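Local coordinates for malonyl-CoA decarboxylase (Rhodopseudomonas palustris, PDB 4KSA), which probably catalyses the decarboxylation of malonyl-CoA to acetyl-CoA and carbon dioxide, at residues 132-137 with 222-227; 234-239 with 255-260; 341-346 with 394-399. One frame throughout, in Å; residues are numbered along the deposited sequence.

Contact 1. Residues 132-137 with 222-227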
ATOM      1  N   GLY A 132      -9.853  -2.430 -23.235  1.00 38.48           N
ATOM      2  CA  GLY A 132     -11.214  -2.413 -23.754  1.00 39.22           C
ATOM      3  C   GLY A 132     -12.088  -1.223 -23.375  1.00 38.74           C
ATOM      4  O   GLY A 132     -12.630  -0.536 -24.243  1.00 34.92           O
ATOM      5  N   THR A 133     -12.226  -0.985 -22.072  1.00 38.99           N
ATOM      6  CA  THR A 133     -13.053   0.109 -21.591  1.00 38.75           C
ATOM      7  C   THR A 133     -12.625   1.445 -22.170  1.00 39.52           C
ATOM      8  O   THR A 133     -13.459   2.235 -22.618  1.00 40.20           O
ATOM      9  CB  THR A 133     -13.016   0.202 -20.078  1.00 37.35           C
ATOM     10  OG1 THR A 133     -13.524  -1.014 -19.529  1.00 41.43           O
ATOM     11  CG2 THR A 133     -13.875   1.354 -19.596  1.00 38.46           C
ATOM     12  N   ALA A 134     -11.322   1.701 -22.163  1.00 39.02           N
ATOM     13  CA  ALA A 134     -10.803   2.958 -22.687  1.00 37.52           C
ATOM     14  C   ALA A 134     -11.166   3.088 -24.165  1.00 35.55           C
ATOM     15  O   ALA A 134     -11.591   4.142 -24.625  1.00 35.01           O
ATOM     16  CB  ALA A 134      -9.295   3.018 -22.500  1.00 34.75           C
ATOM     17  N   ALA A 135     -10.999   2.002 -24.903  1.00 34.47           N
ATOM     18  CA  ALA A 135     -11.319   2.006 -26.318  1.00 32.56           C
ATOM     19  C   ALA A 135     -12.828   2.242 -26.505  1.00 32.71           C
ATOM     20  O   ALA A 135     -13.239   2.983 -27.399  1.00 31.99           O
ATOM     21  CB  ALA A 135     -10.890   0.690 -26.935  1.00 29.30           C
ATOM     22  N   LEU A 136     -13.653   1.622 -25.661  1.00 32.29           N
ATOM     23  CA  LEU A 136     -15.089   1.804 -25.770  1.00 33.04           C
ATOM     24  C   LEU A 136     -15.494   3.235 -25.478  1.00 33.38           C
ATOM     25  O   LEU A 136     -16.462   3.732 -26.041  1.00 36.12           O
ATOM     26  CB  LEU A 136     -15.846   0.872 -24.825  1.00 35.18           C
ATOM     27  CG  LEU A 136     -16.267  -0.506 -25.343  1.00 37.58           C
ATOM     28  CD1 LEU A 136     -17.002  -0.373 -26.674  1.00 38.64           C
ATOM     29  CD2 LEU A 136     -15.060  -1.355 -25.522  1.00 40.74           C
ATOM     30  N   VAL A 137     -14.770   3.904 -24.596  1.00 32.18           N
ATOM     31  CA  VAL A 137     -15.106   5.282 -24.283  1.00 32.57           C
ATOM     32  C   VAL A 137     -14.794   6.137 -25.497  1.00 32.78           C
ATOM     33  O   VAL A 137     -15.572   7.029 -25.864  1.00 31.79           O
ATOM     34  CB  VAL A 137     -14.311   5.812 -23.068  1.00 33.63           C
ATOM     35  CG1 VAL A 137     -14.513   7.322 -22.920  1.00 29.98           C
ATOM     36  CG2 VAL A 137     -14.764   5.083 -21.802  1.00 33.59           C
ATOM     37  N   PRO A 222     -11.470   2.685 -11.067  1.00 31.90           N
ATOM     38  CA  PRO A 222     -10.669   1.548 -11.535  1.00 31.76           C
ATOM     39  C   PRO A 222     -10.902   1.119 -12.994  1.00 33.79           C
ATOM     40  O   PRO A 222     -10.016   0.515 -13.591  1.00 35.06           O
ATOM     41  CB  PRO A 222     -11.013   0.440 -10.528  1.00 30.81           C
ATOM     42  CG  PRO A 222     -12.390   0.821 -10.017  1.00 32.58           C
ATOM     43  CD  PRO A 222     -12.296   2.322  -9.896  1.00 32.24           C
ATOM     44  N   ARG A 223     -12.073   1.428 -13.571  1.00 34.94           N
ATOM     45  CA  ARG A 223     -12.366   1.047 -14.961  1.00 34.82           C
ATOM     46  C   ARG A 223     -11.418   1.698 -15.946  1.00 33.53           C
ATOM     47  O   ARG A 223     -11.126   1.124 -16.982  1.00 35.74           O
ATOM     48  CB  ARG A 223     -13.795   1.422 -15.376  1.00 35.70           C
ATOM     49  CG  ARG A 223     -14.887   0.562 -14.795  1.00 39.07           C
ATOM     50  CD  ARG A 223     -14.848  -0.865 -15.313  1.00 39.03           C
ATOM     51  NE  ARG A 223     -15.950  -1.635 -14.743  1.00 41.19           N
ATOM     52  CZ  ARG A 223     -16.414  -2.772 -15.252  1.00 41.90           C
ATOM     53  NH1 ARG A 223     -17.426  -3.398 -14.659  1.00 38.77           N
ATOM     54  NH2 ARG A 223     -15.866  -3.276 -16.355  1.00 41.52           N
ATOM     55  N   LEU A 224     -10.974   2.909 -15.634  1.00 33.18           N
ATOM     56  CA  LEU A 224     -10.058   3.639 -16.482  1.00 34.98           C
ATOM     57  C   LEU A 224      -8.858   4.014 -15.643  1.00 38.07           C
ATOM     58  O   LEU A 224      -8.745   5.131 -15.139  1.00 38.31           O
ATOM     59  CB  LEU A 224     -10.713   4.896 -17.026  1.00 36.47           C
ATOM     60  CG  LEU A 224     -11.856   4.673 -18.003  1.00 38.41           C
ATOM     61  CD1 LEU A 224     -12.410   6.018 -18.425  1.00 38.23           C
ATOM     62  CD2 LEU A 224     -11.357   3.884 -19.217  1.00 38.58           C
ATOM     63  N   VAL A 225      -7.974   3.042 -15.496  1.00 40.02           N
ATOM     64  CA  VAL A 225      -6.755   3.177 -14.732  1.00 40.96           C
ATOM     65  C   VAL A 225      -5.913   4.397 -15.086  1.00 39.52           C
ATOM     66  O   VAL A 225      -5.718   4.700 -16.254  1.00 36.32           O
ATOM     67  CB  VAL A 225      -5.899   1.897 -14.878  1.00 42.69           C
ATOM     68  CG1 VAL A 225      -4.417   2.225 -14.682  1.00 40.73           C
ATOM     69  CG2 VAL A 225      -6.363   0.859 -13.832  1.00 42.37           C
ATOM     70  N   ASP A 226      -5.429   5.076 -14.046  1.00 39.20           N
ATOM     71  CA  ASP A 226      -4.596   6.260 -14.166  1.00 40.32           C
ATOM     72  C   ASP A 226      -5.275   7.412 -14.860  1.00 38.32           C
ATOM     73  O   ASP A 226      -4.625   8.365 -15.245  1.00 40.98           O
ATOM     74  CB  ASP A 226      -3.298   5.923 -14.914  1.00 43.26           C
ATOM     75  CG  ASP A 226      -2.291   5.183 -14.039  1.00 46.81           C
ATOM     76  OD1 ASP A 226      -1.341   4.584 -14.595  1.00 49.67           O
ATOM     77  OD2 ASP A 226      -2.448   5.208 -12.801  1.00 45.27           O
ATOM     78  N   GLU A 227      -6.583   7.349 -15.010  1.00 37.22           N
ATOM     79  CA  GLU A 227      -7.265   8.402 -15.732  1.00 36.81           C
ATOM     80  C   GLU A 227      -8.159   9.312 -14.873  1.00 36.44           C
ATOM     81  O   GLU A 227      -9.154   8.862 -14.292  1.00 33.78           O
ATOM     82  CB  GLU A 227      -8.063   7.761 -16.871  1.00 36.55           C
ATOM     83  CG  GLU A 227      -8.485   8.724 -17.952  1.00 42.71           C
ATOM     84  CD  GLU A 227      -7.310   9.316 -18.699  1.00 47.98           C
ATOM     85  OE1 GLU A 227      -6.656   8.573 -19.466  1.00 49.99           O
ATOM     86  OE2 GLU A 227      -7.042  10.527 -18.516  1.00 50.41           O
TER
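Arg223 meets the first turn of helix 132-146 mainly through its backbone, its carbonyl O lying 3.7 Å from CB of Thr133. Its CB also comes within 4.2 Å of Thr133 CG2, while the long side chain runs on past the helix. NE makes a weak hydrogen bond to the backbone O of Trp167, and the guanidinium forms a cation-pi contact with Phe172 of the second subunit, which brings the subunit interface close to this junction. Leu224 follows and inserts its branched end among Thr133, Ala134 and Val137. Its chi1 (-67°) sets CG anti to the carbonyl carbon, and the two methyls beyond it meet different residues of the helix. CD2 touches the most: it lies 3.6 Å from CG2 of Thr133 and 3.6 Å from CA of Ala134, with Ala134 CB at 4.0 Å. CD1 lies farther along the helix, 4.2 Å from Val137 CG2, one helical turn beyond Thr133. Thr133 turns its methyl to the leucine and uses its hydroxyl for a hydrogen bond with Asn127 OD1, which leaves an apolar surface for CD2. From Leu224 the chain enters a type II turn, closed by the bond from Glu227 N to Leu224 O, and bends away from the helix. No hydrogen bond joins the two segments. The arrangement is that of a domain junction: the loop between the adjacent antiparallel strands 214-220 and 230-237 of the acetyltransferase-like domain packs against the start of a helix in the all-helical N-terminal domain.

Contact 2. Residues 234-239 with 255-260; sequences VALTKD and IAASDA
Thr237, at the end of its strand, and Ala260 bring their backbones together to 4.7 Å between CA atoms, yet no hydrogen bond links the two segments. Ala260 fits against the strand: its CB lies 3.5 Å from O of Thr237 and 3.7 Å from CB of Leu236. The Leu236 side chain then extends over the loop, where CD2 reaches CB of Ala257 at 4.3 Å. From Ala257 to Asp259 the chain makes a short helical bend, tied by the bond from Asp259 N to the O of Ala256, and Asn298 holds the carbonyl of Ala257 from outside. Strand 230-237 and strand 262-270, which begins just after Ala260, are antiparallel neighbours in the central sheet of an acetyltransferase-like domain, and Thr237 already bonds through its backbone to Thr261 and Thr262. The contact thus sits where that pairing starts, with the connection between the two strands folded back over its end. Ile255, from the later part of this connection, reaches in as well. CG1 lies between the backbone N and the carbonyl carbon (chi1 73°), and the extended chain beyond it sets CD1 3.6 Å from O of Leu236. The same methyl touches CE of Lys238 at 3.9 Å, the two side chains running antiparallel past one another. Lower on the lysine, CG rests 3.8 Å from O of Asp259, and a bend at chi3 (-77°) follows. NZ remains 5.5 Å from Asp259 OD1, too far for a salt bridge, so any attraction between the opposite charges is probably weak at this exposed site.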
ATOM      1  N   VAL A 234      -8.922  24.370  -7.322  1.00 50.31           N
ATOM      2  CA  VAL A 234      -9.295  25.221  -6.195  1.00 51.90           C
ATOM      3  C   VAL A 234      -8.247  26.283  -5.867  1.00 53.73           C
ATOM      4  O   VAL A 234      -7.060  26.109  -6.141  1.00 54.43           O
ATOM      5  CB  VAL A 234      -9.523  24.372  -4.922  1.00 50.08           C
ATOM      6  CG1 VAL A 234      -9.935  25.255  -3.776  1.00 50.16           C
ATOM      7  CG2 VAL A 234     -10.585  23.325  -5.180  1.00 49.70           C
ATOM      8  N   ALA A 235      -8.703  27.389  -5.282  1.00 56.43           N
ATOM      9  CA  ALA A 235      -7.822  28.484  -4.867  1.00 55.91           C
ATOM     10  C   ALA A 235      -8.039  28.765  -3.378  1.00 55.10           C
ATOM     11  O   ALA A 235      -9.177  28.905  -2.933  1.00 52.43           O
ATOM     12  CB  ALA A 235      -8.115  29.736  -5.684  1.00 55.13           C
ATOM     13  N   LEU A 236      -6.949  28.810  -2.613  1.00 56.32           N
ATOM     14  CA  LEU A 236      -7.026  29.103  -1.182  1.00 59.03           C
ATOM     15  C   LEU A 236      -7.005  30.617  -0.985  1.00 60.94           C
ATOM     16  O   LEU A 236      -6.073  31.298  -1.430  1.00 60.57           O
ATOM     17  CB  LEU A 236      -5.851  28.471  -0.438  1.00 58.25           C
ATOM     18  CG  LEU A 236      -5.890  26.962  -0.183  1.00 58.18           C
ATOM     19  CD1 LEU A 236      -7.284  26.417  -0.485  1.00 53.84           C
ATOM     20  CD2 LEU A 236      -4.812  26.281  -1.029  1.00 56.97           C
ATOM     21  N   THR A 237      -8.031  31.143  -0.321  1.00 62.28           N
ATOM     22  CA  THR A 237      -8.124  32.589  -0.124  1.00 64.77           C
ATOM     23  C   THR A 237      -8.733  33.044   1.207  1.00 67.44           C
ATOM     24  O   THR A 237      -9.082  32.233   2.075  1.00 66.83           O
ATOM     25  CB  THR A 237      -8.964  33.236  -1.234  1.00 63.56           C
ATOM     26  OG1 THR A 237     -10.341  32.873  -1.050  1.00 61.93           O
ATOM     27  CG2 THR A 237      -8.491  32.769  -2.614  1.00 61.21           C
ATOM     28  N   LYS A 238      -8.871  34.363   1.342  1.00 70.30           N
ATOM     29  CA  LYS A 238      -9.438  34.976   2.546  1.00 71.71           C
ATOM     30  C   LYS A 238     -10.748  35.730   2.265  1.00 71.86           C
ATOM     31  O   LYS A 238     -11.183  36.556   3.069  1.00 73.29           O
ATOM     32  CB  LYS A 238      -8.403  35.920   3.176  1.00 71.61           C
ATOM     33  CG  LYS A 238      -7.317  35.205   3.978  1.00 72.16           C
ATOM     34  CD  LYS A 238      -6.169  36.136   4.379  1.00 71.67           C
ATOM     35  CE  LYS A 238      -5.238  36.410   3.205  1.00 70.95           C
ATOM     36  NZ  LYS A 238      -3.970  37.073   3.625  1.00 70.36           N
ATOM     37  N   ASP A 239     -11.386  35.424   1.134  1.00 71.95           N
ATOM     38  CA  ASP A 239     -12.634  36.075   0.739  1.00 70.23           C
ATOM     39  C   ASP A 239     -13.202  35.391  -0.504  1.00 68.42           C
ATOM     40  O   ASP A 239     -12.449  34.967  -1.376  1.00 67.82           O
ATOM     41  CB  ASP A 239     -12.354  37.530   0.384  1.00 72.39           C
ATOM     42  CG  ASP A 239     -11.479  37.651  -0.854  1.00 74.40           C
ATOM     43  OD1 ASP A 239     -10.373  37.064  -0.858  1.00 74.55           O
ATOM     44  OD2 ASP A 239     -11.898  38.322  -1.825  1.00 75.83           O
ATOM     45  N   ILE A 255      -0.540  33.226  -0.856  1.00 87.05           N
ATOM     46  CA  ILE A 255      -0.648  33.283   0.591  1.00 86.29           C
ATOM     47  C   ILE A 255      -0.448  31.882   1.146  1.00 86.00           C
ATOM     48  O   ILE A 255      -0.747  30.900   0.475  1.00 86.58           O
ATOM     49  CB  ILE A 255      -2.031  33.811   1.035  1.00 85.97           C
ATOM     50  CG1 ILE A 255      -3.110  32.748   0.803  1.00 85.90           C
ATOM     51  CG2 ILE A 255      -2.367  35.077   0.257  1.00 85.18           C
ATOM     52  CD1 ILE A 255      -4.502  33.155   1.264  1.00 84.01           C
ATOM     53  N   ALA A 256       0.079  31.783   2.359  1.00 85.41           N
ATOM     54  CA  ALA A 256       0.295  30.482   2.963  1.00 84.42           C
ATOM     55  C   ALA A 256      -1.070  29.833   3.099  1.00 84.29           C
ATOM     56  O   ALA A 256      -2.037  30.483   3.490  1.00 84.30           O
ATOM     57  CB  ALA A 256       0.947  30.633   4.318  1.00 84.45           C
ATOM     58  N   ALA A 257      -1.140  28.550   2.762  1.00 83.93           N
ATOM     59  CA  ALA A 257      -2.384  27.792   2.814  1.00 82.85           C
ATOM     60  C   ALA A 257      -3.004  27.784   4.201  1.00 81.76           C
ATOM     61  O   ALA A 257      -4.222  27.664   4.350  1.00 80.73           O
ATOM     62  CB  ALA A 257      -2.136  26.359   2.338  1.00 83.18           C
ATOM     63  N   SER A 258      -2.160  27.903   5.218  1.00 81.22           N
ATOM     64  CA  SER A 258      -2.638  27.903   6.591  1.00 80.77           C
ATOM     65  C   SER A 258      -3.334  29.221   6.916  1.00 80.73           C
ATOM     66  O   SER A 258      -4.210  29.267   7.778  1.00 80.84           O
ATOM     67  CB  SER A 258      -1.467  27.665   7.543  1.00 80.64           C
ATOM     68  OG  SER A 258      -0.354  28.469   7.190  1.00 80.11           O
ATOM     69  N   ASP A 259      -2.945  30.284   6.212  1.00 80.40           N
ATOM     70  CA  ASP A 259      -3.525  31.618   6.405  1.00 79.72           C
ATOM     71  C   ASP A 259      -4.911  31.750   5.776  1.00 78.27           C
ATOM     72  O   ASP A 259      -5.744  32.533   6.233  1.00 77.88           O
ATOM     73  CB  ASP A 259      -2.615  32.693   5.797  1.00 81.35           C
ATOM     74  CG  ASP A 259      -1.341  32.908   6.594  1.00 83.20           C
ATOM     75  OD1 ASP A 259      -0.450  33.636   6.101  1.00 83.48           O
ATOM     76  OD2 ASP A 259      -1.228  32.359   7.714  1.00 84.33           O
ATOM     77  N   ALA A 260      -5.152  30.989   4.717  1.00 76.32           N
ATOM     78  CA  ALA A 260      -6.429  31.049   4.025  1.00 74.26           C
ATOM     79  C   ALA A 260      -7.600  30.625   4.901  1.00 71.62           C
ATOM     80  O   ALA A 260      -7.436  29.853   5.842  1.00 70.65           O
ATOM     81  CB  ALA A 260      -6.372  30.185   2.756  1.00 75.39           C
TER

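Contact 3. Residues 341-346 with 394-399; sequences PNWFDD and NFLGDR
Arg399 lies across the ring of Phe344, joining the loop after strand 389-394, at an outer edge of the mixed sheet of the acetyltransferase-like domain, to the loop whose last residue, Asp346, N-caps helix 347-367. Arg399 CB is placed over one face of the phenyl ring, 4.1 Å from CD2 of Phe344. Its chi1 (51°) sets CG between the backbone N and the carbonyl carbon, and the extended chi2 carries CD along the ring, 3.9 Å from the same Phe344 CD2. A bend at chi3 continues the wrap: NE and CZ stay close to CD2, and NH1 arrives at the edge of the phenyl, in its plane and 3.3 Å from CD2. The ring and guanidinium planes stand 78° apart, so the phenyl does not stack flat on the guanidinium but brings CD2 over one of its faces. At the tip NH1 makes a long salt bridge of 3.8 Å with OD1 of Asp345, while NH2 lies near Phe344 CB. Beside the arginine, Leu396, at the third position of a type II turn from Asn394 to Gly397, sends CD2 to 3.7 Å from Phe344 CB and to 3.6 Å from Trp343 CH2. An alanine in place of Leu396 would remove the methyls that touch Trp343 CH2 and Phe344 CB, and would probably leave a gap beside both and the indole tip freer to shift. Met404 of helix 401-407 touches all four of Trp343, Phe344, Leu396 and Arg399. Trp343 and Phe395 meet tip to tip and rim to rim, their planes at 45°, with CH2 of the indole 3.5 Å from CZ of the phenylalanine.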
ATOM      1  N   PRO A 341     -19.313  47.133 -28.927  1.00 96.16           N
ATOM      2  CA  PRO A 341     -17.915  46.728 -28.758  1.00 95.20           C
ATOM      3  C   PRO A 341     -17.477  46.393 -27.340  1.00 93.89           C
ATOM      4  O   PRO A 341     -17.300  45.224 -26.999  1.00 94.57           O
ATOM      5  CB  PRO A 341     -17.146  47.914 -29.323  1.00 96.14           C
ATOM      6  CG  PRO A 341     -18.014  48.339 -30.449  1.00 96.99           C
ATOM      7  CD  PRO A 341     -19.400  48.298 -29.830  1.00 97.21           C
ATOM      8  N   ASN A 342     -17.293  47.416 -26.514  1.00 91.52           N
ATOM      9  CA  ASN A 342     -16.841  47.183 -25.153  1.00 89.51           C
ATOM     10  C   ASN A 342     -17.652  47.956 -24.135  1.00 87.72           C
ATOM     11  O   ASN A 342     -17.082  48.650 -23.296  1.00 88.15           O
ATOM     12  CB  ASN A 342     -15.372  47.587 -25.012  1.00 90.24           C
ATOM     13  CG  ASN A 342     -14.520  47.115 -26.170  1.00 91.87           C
ATOM     14  OD1 ASN A 342     -14.728  47.518 -27.319  1.00 92.03           O
ATOM     15  ND2 ASN A 342     -13.549  46.256 -25.875  1.00 93.33           N
ATOM     16  N   TRP A 343     -18.974  47.837 -24.188  1.00 85.44           N
ATOM     17  CA  TRP A 343     -19.813  48.558 -23.239  1.00 83.56           C
ATOM     18  C   TRP A 343     -19.260  48.489 -21.816  1.00 83.89           C
ATOM     19  O   TRP A 343     -19.375  49.448 -21.053  1.00 84.41           O
ATOM     20  CB  TRP A 343     -21.246  48.021 -23.261  1.00 81.20           C
ATOM     21  CG  TRP A 343     -21.375  46.587 -22.867  1.00 79.08           C
ATOM     22  CD1 TRP A 343     -21.443  45.508 -23.701  1.00 78.29           C
ATOM     23  CD2 TRP A 343     -21.454  46.073 -21.535  1.00 77.90           C
ATOM     24  NE1 TRP A 343     -21.563  44.353 -22.968  1.00 77.36           N
ATOM     25  CE2 TRP A 343     -21.572  44.671 -21.636  1.00 77.39           C
ATOM     26  CE3 TRP A 343     -21.436  46.663 -20.264  1.00 77.56           C
ATOM     27  CZ2 TRP A 343     -21.672  43.848 -20.514  1.00 76.46           C
ATOM     28  CZ3 TRP A 343     -21.535  45.846 -19.148  1.00 78.45           C
ATOM     29  CH2 TRP A 343     -21.652  44.450 -19.282  1.00 77.57           C
ATOM     30  N   PHE A 344     -18.654  47.359 -21.463  1.00 84.16           N
ATOM     31  CA  PHE A 344     -18.090  47.188 -20.127  1.00 84.54           C
ATOM     32  C   PHE A 344     -16.978  48.198 -19.824  1.00 84.25           C
ATOM     33  O   PHE A 344     -16.628  48.421 -18.664  1.00 83.68           O
ATOM     34  CB  PHE A 344     -17.576  45.745 -19.923  1.00 84.50           C
ATOM     35  CG  PHE A 344     -16.565  45.288 -20.951  1.00 85.31           C
ATOM     36  CD1 PHE A 344     -16.978  44.756 -22.171  1.00 84.87           C
ATOM     37  CD2 PHE A 344     -15.198  45.384 -20.693  1.00 85.70           C
ATOM     38  CE1 PHE A 344     -16.043  44.325 -23.120  1.00 85.79           C
ATOM     39  CE2 PHE A 344     -14.256  44.955 -21.634  1.00 86.76           C
ATOM     40  CZ  PHE A 344     -14.679  44.426 -22.850  1.00 86.02           C
ATOM     41  N   ASP A 345     -16.429  48.816 -20.864  1.00 83.94           N
ATOM     42  CA  ASP A 345     -15.378  49.801 -20.671  1.00 84.39           C
ATOM     43  C   ASP A 345     -15.928  51.205 -20.370  1.00 84.43           C
ATOM     44  O   ASP A 345     -15.207  52.194 -20.457  1.00 84.61           O
ATOM     45  CB  ASP A 345     -14.455  49.840 -21.891  1.00 84.57           C
ATOM     46  CG  ASP A 345     -13.592  48.595 -22.004  1.00 86.53           C
ATOM     47  OD1 ASP A 345     -13.307  47.981 -20.952  1.00 85.91           O
ATOM     48  OD2 ASP A 345     -13.186  48.240 -23.136  1.00 86.88           O
ATOM     49  N   ASP A 346     -17.206  51.286 -20.014  1.00 84.57           N
ATOM     50  CA  ASP A 346     -17.828  52.562 -19.679  1.00 84.32           C
ATOM     51  C   ASP A 346     -18.603  52.444 -18.372  1.00 83.70           C
ATOM     52  O   ASP A 346     -19.791  52.142 -18.377  1.00 82.94           O
ATOM     53  CB  ASP A 346     -18.789  53.011 -20.780  1.00 86.36           C
ATOM     54  CG  ASP A 346     -19.495  54.322 -20.440  1.00 88.43           C
ATOM     55  OD1 ASP A 346     -18.822  55.377 -20.397  1.00 89.46           O
ATOM     56  OD2 ASP A 346     -20.722  54.299 -20.201  1.00 88.82           O
ATOM     57  N   ASN A 394     -22.377  37.701  -9.879  1.00 57.38           N
ATOM     58  CA  ASN A 394     -21.276  38.631 -10.062  1.00 58.47           C
ATOM     59  C   ASN A 394     -21.257  39.328 -11.403  1.00 60.52           C
ATOM     60  O   ASN A 394     -20.604  38.863 -12.335  1.00 61.60           O
ATOM     61  CB  ASN A 394     -19.944  37.911  -9.861  1.00 58.58           C
ATOM     62  CG  ASN A 394     -19.821  37.297  -8.491  1.00 59.45           C
ATOM     63  OD1 ASN A 394     -19.865  37.996  -7.482  1.00 60.96           O
ATOM     64  ND2 ASN A 394     -19.673  35.979  -8.444  1.00 60.66           N
ATOM     65  N   PHE A 395     -21.952  40.458 -11.495  1.00 62.29           N
ATOM     66  CA  PHE A 395     -21.985  41.220 -12.736  1.00 61.89           C
ATOM     67  C   PHE A 395     -20.546  41.534 -13.153  1.00 61.60           C
ATOM     68  O   PHE A 395     -19.724  41.926 -12.323  1.00 61.43           O
ATOM     69  CB  PHE A 395     -22.763  42.530 -12.543  1.00 61.68           C
ATOM     70  CG  PHE A 395     -22.993  43.288 -13.823  1.00 61.64           C
ATOM     71  CD1 PHE A 395     -23.964  42.867 -14.732  1.00 61.82           C
ATOM     72  CD2 PHE A 395     -22.202  44.382 -14.152  1.00 59.73           C
ATOM     73  CE1 PHE A 395     -24.138  43.524 -15.951  1.00 60.44           C
ATOM     74  CE2 PHE A 395     -22.370  45.043 -15.372  1.00 60.67           C
ATOM     75  CZ  PHE A 395     -23.337  44.612 -16.270  1.00 59.45           C
ATOM     76  N   LEU A 396     -20.248  41.345 -14.435  1.00 61.23           N
ATOM     77  CA  LEU A 396     -18.916  41.614 -14.970  1.00 59.93           C
ATOM     78  C   LEU A 396     -17.771  40.939 -14.218  1.00 59.52           C
ATOM     79  O   LEU A 396     -16.733  41.546 -13.975  1.00 57.09           O
ATOM     80  CB  LEU A 396     -18.679  43.123 -15.034  1.00 59.41           C
ATOM     81  CG  LEU A 396     -19.375  43.821 -16.204  1.00 60.09           C
ATOM     82  CD1 LEU A 396     -19.138  45.328 -16.177  1.00 58.04           C
ATOM     83  CD2 LEU A 396     -18.832  43.222 -17.486  1.00 61.28           C
ATOM     84  N   GLY A 397     -17.962  39.677 -13.856  1.00 60.67           N
ATOM     85  CA  GLY A 397     -16.914  38.953 -13.165  1.00 63.60           C
ATOM     86  C   GLY A 397     -15.840  38.507 -14.147  1.00 65.59           C
ATOM     87  O   GLY A 397     -14.659  38.426 -13.801  1.00 66.30           O
ATOM     88  N   ASP A 398     -16.241  38.225 -15.381  1.00 66.19           N
ATOM     89  CA  ASP A 398     -15.294  37.786 -16.394  1.00 69.51           C
ATOM     90  C   ASP A 398     -15.474  38.546 -17.706  1.00 71.47           C
ATOM     91  O   ASP A 398     -16.407  38.285 -18.467  1.00 70.76           O
ATOM     92  CB  ASP A 398     -15.455  36.280 -16.628  1.00 70.74           C
ATOM     93  CG  ASP A 398     -14.556  35.760 -17.728  1.00 71.17           C
ATOM     94  OD1 ASP A 398     -13.381  36.187 -17.785  1.00 73.02           O
ATOM     95  OD2 ASP A 398     -15.016  34.917 -18.528  1.00 70.34           O
ATOM     96  N   ARG A 399     -14.586  39.492 -17.977  1.00 73.75           N
ATOM     97  CA  ARG A 399     -14.714  40.246 -19.211  1.00 77.00           C
ATOM     98  C   ARG A 399     -13.843  39.695 -20.318  1.00 77.26           C
ATOM     99  O   ARG A 399     -13.603  40.359 -21.332  1.00 78.41           O
ATOM    100  CB  ARG A 399     -14.421  41.733 -18.983  1.00 79.47           C
ATOM    101  CG  ARG A 399     -13.126  42.062 -18.273  1.00 82.89           C
ATOM    102  CD  ARG A 399     -13.114  43.549 -17.949  1.00 84.94           C
ATOM    103  NE  ARG A 399     -14.325  43.925 -17.221  1.00 87.36           N
ATOM    104  CZ  ARG A 399     -14.787  45.170 -17.112  1.00 89.65           C
ATOM    105  NH1 ARG A 399     -14.142  46.182 -17.690  1.00 89.69           N
ATOM    106  NH2 ARG A 399     -15.902  45.404 -16.423  1.00 89.78           N
TER

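Overall arrangement
Contact 1 is buried, contact 2 partly so, and contact 3 lies at the surface. Contact 1 alone joins the helical N-terminal domain to the acetyltransferase-like domain; the other two lie within the latter. Strand 230-237 links the first pair, since the 222-227 loop leads into it and its end forms part of contact 2, although the centres are 35 Å apart. Contact 3 adjoins an outermost strand of the same sheet, about 42 Å from contact 1 between centres and on the opposite side of the chain's centre. Aliphatic groups carry contacts 1 and 2, whereas contact 3 adds aromatic rings and a long ion pair.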